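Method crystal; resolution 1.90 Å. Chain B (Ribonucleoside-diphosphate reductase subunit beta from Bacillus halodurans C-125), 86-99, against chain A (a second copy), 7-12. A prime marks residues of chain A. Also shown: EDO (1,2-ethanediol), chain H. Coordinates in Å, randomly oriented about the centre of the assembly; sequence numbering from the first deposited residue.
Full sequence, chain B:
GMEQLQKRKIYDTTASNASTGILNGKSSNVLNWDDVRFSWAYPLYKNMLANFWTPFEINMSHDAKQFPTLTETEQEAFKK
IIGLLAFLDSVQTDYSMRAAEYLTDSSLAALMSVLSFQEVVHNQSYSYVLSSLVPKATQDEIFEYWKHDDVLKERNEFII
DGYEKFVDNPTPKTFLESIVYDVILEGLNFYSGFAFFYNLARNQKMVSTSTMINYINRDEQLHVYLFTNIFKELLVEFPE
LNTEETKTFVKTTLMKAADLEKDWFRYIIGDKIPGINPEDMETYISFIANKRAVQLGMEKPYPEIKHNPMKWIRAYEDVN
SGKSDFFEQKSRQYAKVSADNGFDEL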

ATOM      1  N   ALA B  86      -9.349  14.634  -1.038  1.00 18.99           N
ATOM      2  CA  ALA B  86      -9.826  13.278  -0.813  1.00 17.60           C
ATOM      3  C   ALA B  86     -10.030  12.599  -2.146  1.00 15.68           C
ATOM      4  O   ALA B  86      -9.610  11.477  -2.294  1.00 16.31           O
ATOM      5  CB  ALA B  86     -11.096  13.258   0.039  1.00 15.72           C
ATOM      6  N   PHE B  87     -10.606  13.301  -3.121  1.00 14.71           N
ATOM      7  CA  PHE B  87     -10.734  12.759  -4.491  1.00 15.22           C
ATOM      8  C   PHE B  87      -9.349  12.429  -5.030  1.00 16.34           C
ATOM      9  O   PHE B  87      -9.128  11.329  -5.518  1.00 14.34           O
ATOM     10  CB  PHE B  87     -11.426  13.760  -5.465  1.00 13.27           C
ATOM     11  CG  PHE B  87     -11.473  13.258  -6.881  1.00 17.22           C
ATOM     12  CD1 PHE B  87     -12.471  12.428  -7.261  1.00 12.49           C
ATOM     13  CD2 PHE B  87     -10.459  13.539  -7.796  1.00 13.95           C
ATOM     14  CE1 PHE B  87     -12.484  11.857  -8.547  1.00 18.89           C
ATOM     15  CE2 PHE B  87     -10.472  12.984  -9.055  1.00 20.05           C
ATOM     16  CZ  PHE B  87     -11.485  12.145  -9.423  1.00 15.76           C
ATOM     17  N   LEU B  88      -8.426  13.405  -4.959  1.00 16.86           N
ATOM     18  CA  LEU B  88      -7.081  13.227  -5.519  1.00 15.24           C
ATOM     19  C   LEU B  88      -6.300  12.104  -4.849  1.00 17.01           C
ATOM     20  O   LEU B  88      -5.690  11.295  -5.546  1.00 16.82           O
ATOM     21  CB  LEU B  88      -6.275  14.530  -5.491  1.00 15.50           C
ATOM     22  CG  LEU B  88      -6.793  15.658  -6.370  1.00 18.87           C
ATOM     23  CD1 LEU B  88      -5.978  16.858  -6.155  1.00 14.99           C
ATOM     24  CD2 LEU B  88      -6.822  15.234  -7.892  1.00 17.25           C
ATOM     25  N   ASP B  89      -6.270  12.061  -3.523  1.00 16.29           N
ATOM     26  CA  ASP B  89      -5.553  10.930  -2.842  1.00 15.05           C
ATOM     27  C   ASP B  89      -6.234   9.555  -2.956  1.00 15.07           C
ATOM     28  O   ASP B  89      -5.538   8.559  -2.896  1.00 14.35           O
ATOM     29  CB  ASP B  89      -5.193  11.223  -1.399  1.00 18.83           C
ATOM     30  CG  ASP B  89      -3.891  11.987  -1.259  1.00 20.64           C
ATOM     31  OD1 ASP B  89      -3.014  11.962  -2.184  1.00 22.20           O
ATOM     32  OD2 ASP B  89      -3.791  12.677  -0.228  1.00 35.15           O
ATOM     33  N   SER B  90      -7.551   9.495  -3.085  1.00 15.91           N
ATOM     34  CA  SER B  90      -8.195   8.184  -3.343  1.00 16.56           C
ATOM     35  C   SER B  90      -7.710   7.661  -4.707  1.00 16.38           C
ATOM     36  O   SER B  90      -7.330   6.498  -4.883  1.00 13.87           O
ATOM     37  CB  SER B  90      -9.724   8.277  -3.353  1.00 15.67           C
ATOM     38  OG  SER B  90     -10.270   8.523  -2.081  1.00 20.41           O
ATOM     39  N   VAL B  91      -7.796   8.506  -5.713  1.00 15.50           N
ATOM     40  CA  VAL B  91      -7.340   8.086  -7.050  1.00 13.57           C
ATOM     41  C   VAL B  91      -5.819   7.785  -7.055  1.00 12.02           C
ATOM     42  O   VAL B  91      -5.372   6.863  -7.695  1.00 15.51           O
ATOM     43  CB  VAL B  91      -7.725   9.161  -8.139  1.00 15.63           C
ATOM     44  CG1 VAL B  91      -6.931   9.001  -9.397  1.00 19.59           C
ATOM     45  CG2 VAL B  91      -9.273   9.151  -8.411  1.00 16.61           C
ATOM     46  N   GLN B  92      -5.043   8.611  -6.387  1.00 12.97           N
ATOM     47  CA  GLN B  92      -3.583   8.415  -6.296  1.00 12.55           C
ATOM     48  C   GLN B  92      -3.186   7.120  -5.586  1.00 14.25           C
ATOM     49  O   GLN B  92      -2.173   6.483  -5.925  1.00 14.58           O
ATOM     50  CB  GLN B  92      -2.963   9.639  -5.598  1.00 15.83           C
ATOM     51  CG  GLN B  92      -1.445   9.656  -5.490  1.00 16.24           C
ATOM     52  CD  GLN B  92      -0.742   9.740  -6.807  1.00 17.64           C
ATOM     53  OE1 GLN B  92      -1.354   9.938  -7.849  1.00 24.13           O
ATOM     54  NE2 GLN B  92       0.575   9.587  -6.777  1.00 21.49           N
ATOM     55  N   THR B  93      -3.968   6.715  -4.603  1.00 15.02           N
ATOM     56  CA  THR B  93      -3.732   5.443  -3.956  1.00 13.60           C
ATOM     57  C   THR B  93      -3.767   4.329  -4.988  1.00 13.78           C
ATOM     58  O   THR B  93      -2.910   3.457  -4.995  1.00 16.04           O
ATOM     59  CB  THR B  93      -4.800   5.110  -2.910  1.00 13.37           C
ATOM     60  OG1 THR B  93      -4.738   6.073  -1.845  1.00 17.31           O
ATOM     61  CG2 THR B  93      -4.597   3.669  -2.370  1.00  9.16           C
ATOM     62  N   ASP B  94      -4.753   4.387  -5.866  1.00 13.68           N
ATOM     63  CA  ASP B  94      -4.977   3.368  -6.883  1.00 14.40           C
ATOM     64  C   ASP B  94      -3.923   3.455  -8.003  1.00 12.81           C
ATOM     65  O   ASP B  94      -3.337   2.451  -8.376  1.00 13.45           O
ATOM     66  CB  ASP B  94      -6.401   3.535  -7.444  1.00 14.88           C
ATOM     67  CG  ASP B  94      -6.936   2.292  -8.073  1.00 18.09           C
ATOM     68  OD1 ASP B  94      -6.147   1.340  -8.249  1.00 16.16           O
ATOM     69  OD2 ASP B  94      -8.144   2.281  -8.427  1.00 18.97           O
ATOM     70  N   TYR B  95      -3.708   4.658  -8.563  1.00 12.88           N
ATOM     71  CA  TYR B  95      -2.682   4.840  -9.583  1.00 13.60           C
ATOM     72  C   TYR B  95      -1.312   4.334  -9.136  1.00 14.98           C
ATOM     73  O   TYR B  95      -0.628   3.606  -9.887  1.00 16.82           O
ATOM     74  CB  TYR B  95      -2.608   6.324 -10.017  1.00 15.53           C
ATOM     75  CG  TYR B  95      -1.395   6.643 -10.860  1.00 14.53           C
ATOM     76  CD1 TYR B  95      -1.276   6.153 -12.158  1.00 10.22           C
ATOM     77  CD2 TYR B  95      -0.361   7.398 -10.355  1.00 17.18           C
ATOM     78  CE1 TYR B  95      -0.152   6.426 -12.932  1.00 12.70           C
ATOM     79  CE2 TYR B  95       0.777   7.666 -11.105  1.00 18.03           C
ATOM     80  CZ  TYR B  95       0.892   7.179 -12.369  1.00 17.28           C
ATOM     81  OH  TYR B  95       2.015   7.480 -13.093  1.00 14.39           O
ATOM     82  N   SER B  96      -0.898   4.736  -7.938  1.00 16.87           N
ATOM     83  CA  SER B  96       0.397   4.299  -7.410  1.00 15.99           C
ATOM     84  C   SER B  96       0.521   2.794  -7.194  1.00 18.44           C
ATOM     85  O   SER B  96       1.566   2.207  -7.470  1.00 16.30           O
ATOM     86  CB  SER B  96       0.738   5.079  -6.142  1.00 16.88           C
ATOM     87  OG  SER B  96      -0.210   4.851  -5.128  1.00 17.00           O
HETATM   88  N   MSE B  97      -0.547   2.155  -6.740  1.00 16.38           N
HETATM   89  CA  MSE B  97      -0.570   0.699  -6.593  1.00 15.33           C
HETATM   90  C   MSE B  97      -0.406   0.013  -7.952  1.00 15.26           C
HETATM   91  O   MSE B  97       0.340  -0.943  -8.080  1.00 15.76           O
HETATM   92  CB  MSE B  97      -1.853   0.262  -5.857  1.00 11.93           C
HETATM   93  CG  MSE B  97      -2.115  -1.186  -5.667  1.00 21.56           C
HETATM   94 SE   MSE B  97      -3.579  -1.433  -4.407  0.75 16.14          SE
HETATM   95  CE  MSE B  97      -4.752   0.007  -4.787  1.00 13.66           C
ATOM     96  N   ARG B  98      -1.062   0.521  -8.977  1.00 14.69           N
ATOM     97  CA  ARG B  98      -0.911  -0.013 -10.318  1.00 17.63           C
ATOM     98  C   ARG B  98       0.501   0.242 -10.913  1.00 17.55           C
ATOM     99  O   ARG B  98       1.071  -0.625 -11.603  1.00 15.32           O
ATOM    100  CB  ARG B  98      -2.009   0.550 -11.201  1.00 19.59           C
ATOM    101  CG  ARG B  98      -3.430   0.132 -10.683  1.00 22.16           C
ATOM    102  CD  ARG B  98      -4.453   0.445 -11.635  1.00 22.99           C
ATOM    103  NE  ARG B  98      -5.785   0.575 -11.035  1.00 22.73           N
ATOM    104  CZ  ARG B  98      -6.938   0.223 -11.615  1.00 10.67           C
ATOM    105  NH1 ARG B  98      -7.016  -0.366 -12.792  1.00 19.53           N
ATOM    106  NH2 ARG B  98      -8.078   0.496 -10.998  1.00 15.83           N
ATOM    107  N   ALA B  99       1.036   1.424 -10.637  1.00 15.87           N
ATOM    108  CA  ALA B  99       2.395   1.841 -11.027  1.00 16.36           C
ATOM    109  C   ALA B  99       3.435   0.877 -10.426  1.00 15.83           C
ATOM    110  O   ALA B  99       4.300   0.372 -11.147  1.00 16.23           O
ATOM    111  CB  ALA B  99       2.667   3.319 -10.598  1.00 15.76           C
TER
HETATM  112  C1  EDO H 402      -8.855   3.607  -4.092  1.00 26.24           C
HETATM  113  O1  EDO H 402      -9.190   2.330  -4.670  1.00 35.61           O
HETATM  114  C2  EDO H 402      -8.757   3.638  -2.588  1.00 32.67           C
HETATM  115  O2  EDO H 402      -8.251   4.932  -2.369  1.00 40.56           O
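Chain A 7-12: KRKIYD

Two arginines of like charge, one from each chain, share a single carboxylate: Arg98 NH2 lies 3.6 Å from Arg8′ NE, and the negative charge of Asp94, beside both, offsets the repulsion. Each oxygen accepts from both arginines. Arg8′ NE donates to Asp94 OD2 (3.0 Å) and Arg8′ NH2 to Asp94 OD1 (2.9 Å), a two-pronged salt bridge; from one helical turn further on, Arg98 NE binds Asp94 OD1 (2.9 Å) and Arg98 NH2 binds Asp94 OD2 (3.1 Å). Arg98 NH2 also donates, nearly straight, to the backbone Arg8′ O (2.8 Å), and a water links Arg98 NH1 (3.0 Å) to that same Arg8′ O (2.9 Å). Chain A, with neither regular helix nor strand, is extended from Lys7′ to Lys9′, turns to helical angles at Ile10′ (-70/-16), then extends again. It runs against the helix direction: Arg8′ meets Asp94 and Arg98, Ile10′ meets Val91 and Tyr95, and Tyr11′ reaches Phe87. The CA atoms of Val91 and Ile10′ are 6.4 Å apart. Ile10′, the residue most covered here, places CG1 4.2 Å from Val91 CG1 and CD1 4.1 Å from Tyr95 CB. Beyond it, the rings of Phe87 and Tyr11′ meet rim to rim, planes perpendicular, with Phe87 CE1 3.5 Å from Tyr11′ CE1. Lys9′ points its CB away.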

ATOM      1  N   LYS A   7     -11.955  -5.238 -14.513  1.00 20.51           N
ATOM      2  CA  LYS A   7     -11.061  -4.511 -13.641  1.00 18.98           C
ATOM      3  C   LYS A   7     -11.758  -3.335 -12.984  1.00 18.49           C
ATOM      4  O   LYS A   7     -12.666  -2.756 -13.567  1.00 20.05           O
ATOM      5  CB  LYS A   7      -9.815  -3.985 -14.391  1.00 21.03           C
ATOM      6  CG  LYS A   7      -8.684  -4.996 -14.599  1.00 20.53           C
ATOM      7  CD  LYS A   7      -7.551  -4.379 -15.384  1.00 18.63           C
ATOM      8  CE  LYS A   7      -6.423  -5.381 -15.727  1.00 27.41           C
ATOM      9  N   ARG A   8     -11.306  -2.986 -11.779  1.00 15.49           N
ATOM     10  CA  ARG A   8     -11.806  -1.812 -11.074  1.00 16.17           C
ATOM     11  C   ARG A   8     -11.539  -0.543 -11.873  1.00 15.98           C
ATOM     12  O   ARG A   8     -10.418  -0.303 -12.343  1.00 15.07           O
ATOM     13  CB  ARG A   8     -11.130  -1.671  -9.729  1.00 15.36           C
ATOM     14  CG  ARG A   8     -11.469  -0.395  -8.931  1.00 17.01           C
ATOM     15  CD  ARG A   8     -10.771  -0.332  -7.602  1.00 17.22           C
ATOM     16  NE  ARG A   8      -9.306  -0.368  -7.672  1.00 17.45           N
ATOM     17  CZ  ARG A   8      -8.537  -1.447  -7.511  1.00 19.16           C
ATOM     18  NH1 ARG A   8      -9.016  -2.639  -7.193  1.00 16.52           N
ATOM     19  NH2 ARG A   8      -7.233  -1.323  -7.610  1.00 18.89           N
ATOM     20  N   LYS A   9     -12.565   0.279 -11.999  1.00 14.14           N
ATOM     21  CA  LYS A   9     -12.444   1.570 -12.661  1.00 18.70           C
ATOM     22  C   LYS A   9     -11.797   2.537 -11.682  1.00 18.37           C
ATOM     23  O   LYS A   9     -12.242   2.654 -10.535  1.00 15.53           O
ATOM     24  CB  LYS A   9     -13.805   2.133 -13.101  1.00 18.20           C
ATOM     25  CG  LYS A   9     -14.420   1.357 -14.248  1.00 20.32           C
ATOM     26  CD  LYS A   9     -15.685   2.086 -14.770  1.00 25.20           C
ATOM     27  N   ILE A  10     -10.822   3.302 -12.161  1.00 18.64           N
ATOM     28  CA  ILE A  10     -10.131   4.264 -11.311  1.00 19.26           C
ATOM     29  C   ILE A  10     -11.040   5.462 -10.933  1.00 18.31           C
ATOM     30  O   ILE A  10     -10.749   6.181  -9.970  1.00 17.41           O
ATOM     31  CB  ILE A  10      -8.785   4.702 -11.979  1.00 21.77           C
ATOM     32  CG1 ILE A  10      -7.760   5.184 -10.941  1.00 25.34           C
ATOM     33  CG2 ILE A  10      -9.038   5.727 -13.068  1.00 15.03           C
ATOM     34  CD1 ILE A  10      -6.348   5.315 -11.500  1.00 21.81           C
ATOM     35  N   TYR A  11     -12.144   5.638 -11.662  1.00 19.23           N
ATOM     36  CA  TYR A  11     -13.091   6.745 -11.532  1.00 19.78           C
ATOM     37  C   TYR A  11     -14.430   6.365 -12.192  1.00 17.88           C
ATOM     38  O   TYR A  11     -14.453   5.954 -13.354  1.00 23.97           O
ATOM     39  CB  TYR A  11     -12.512   7.925 -12.297  1.00 19.52           C
ATOM     40  CG  TYR A  11     -13.341   9.184 -12.435  1.00 18.84           C
ATOM     41  CD1 TYR A  11     -13.504  10.039 -11.369  1.00 26.21           C
ATOM     42  CD2 TYR A  11     -13.863   9.578 -13.662  1.00 30.28           C
ATOM     43  CE1 TYR A  11     -14.202  11.225 -11.496  1.00 27.70           C
ATOM     44  CE2 TYR A  11     -14.554  10.771 -13.797  1.00 29.34           C
ATOM     45  CZ  TYR A  11     -14.722  11.594 -12.701  1.00 26.89           C
ATOM     46  OH  TYR A  11     -15.400  12.805 -12.797  1.00 24.41           O
ATOM     47  N   ASP A  12     -15.514   6.441 -11.442  1.00 17.53           N
ATOM     48  CA  ASP A  12     -16.857   6.141 -11.963  1.00 19.75           C
ATOM     49  C   ASP A  12     -17.885   7.086 -11.307  1.00 19.84           C
ATOM     50  O   ASP A  12     -18.261   6.921 -10.154  1.00 17.89           O
ATOM     51  CB  ASP A  12     -17.163   4.661 -11.722  1.00 20.71           C
ATOM     52  CG  ASP A  12     -18.476   4.212 -12.319  1.00 25.30           C
ATOM     53  OD1 ASP A  12     -19.211   5.007 -12.903  1.00 23.51           O
ATOM     54  OD2 ASP A  12     -18.775   3.028 -12.210  1.00 19.10           O
TER
HETATM   55  O   HOH W   1      -9.107  -0.190 -14.935  1.00 39.05           O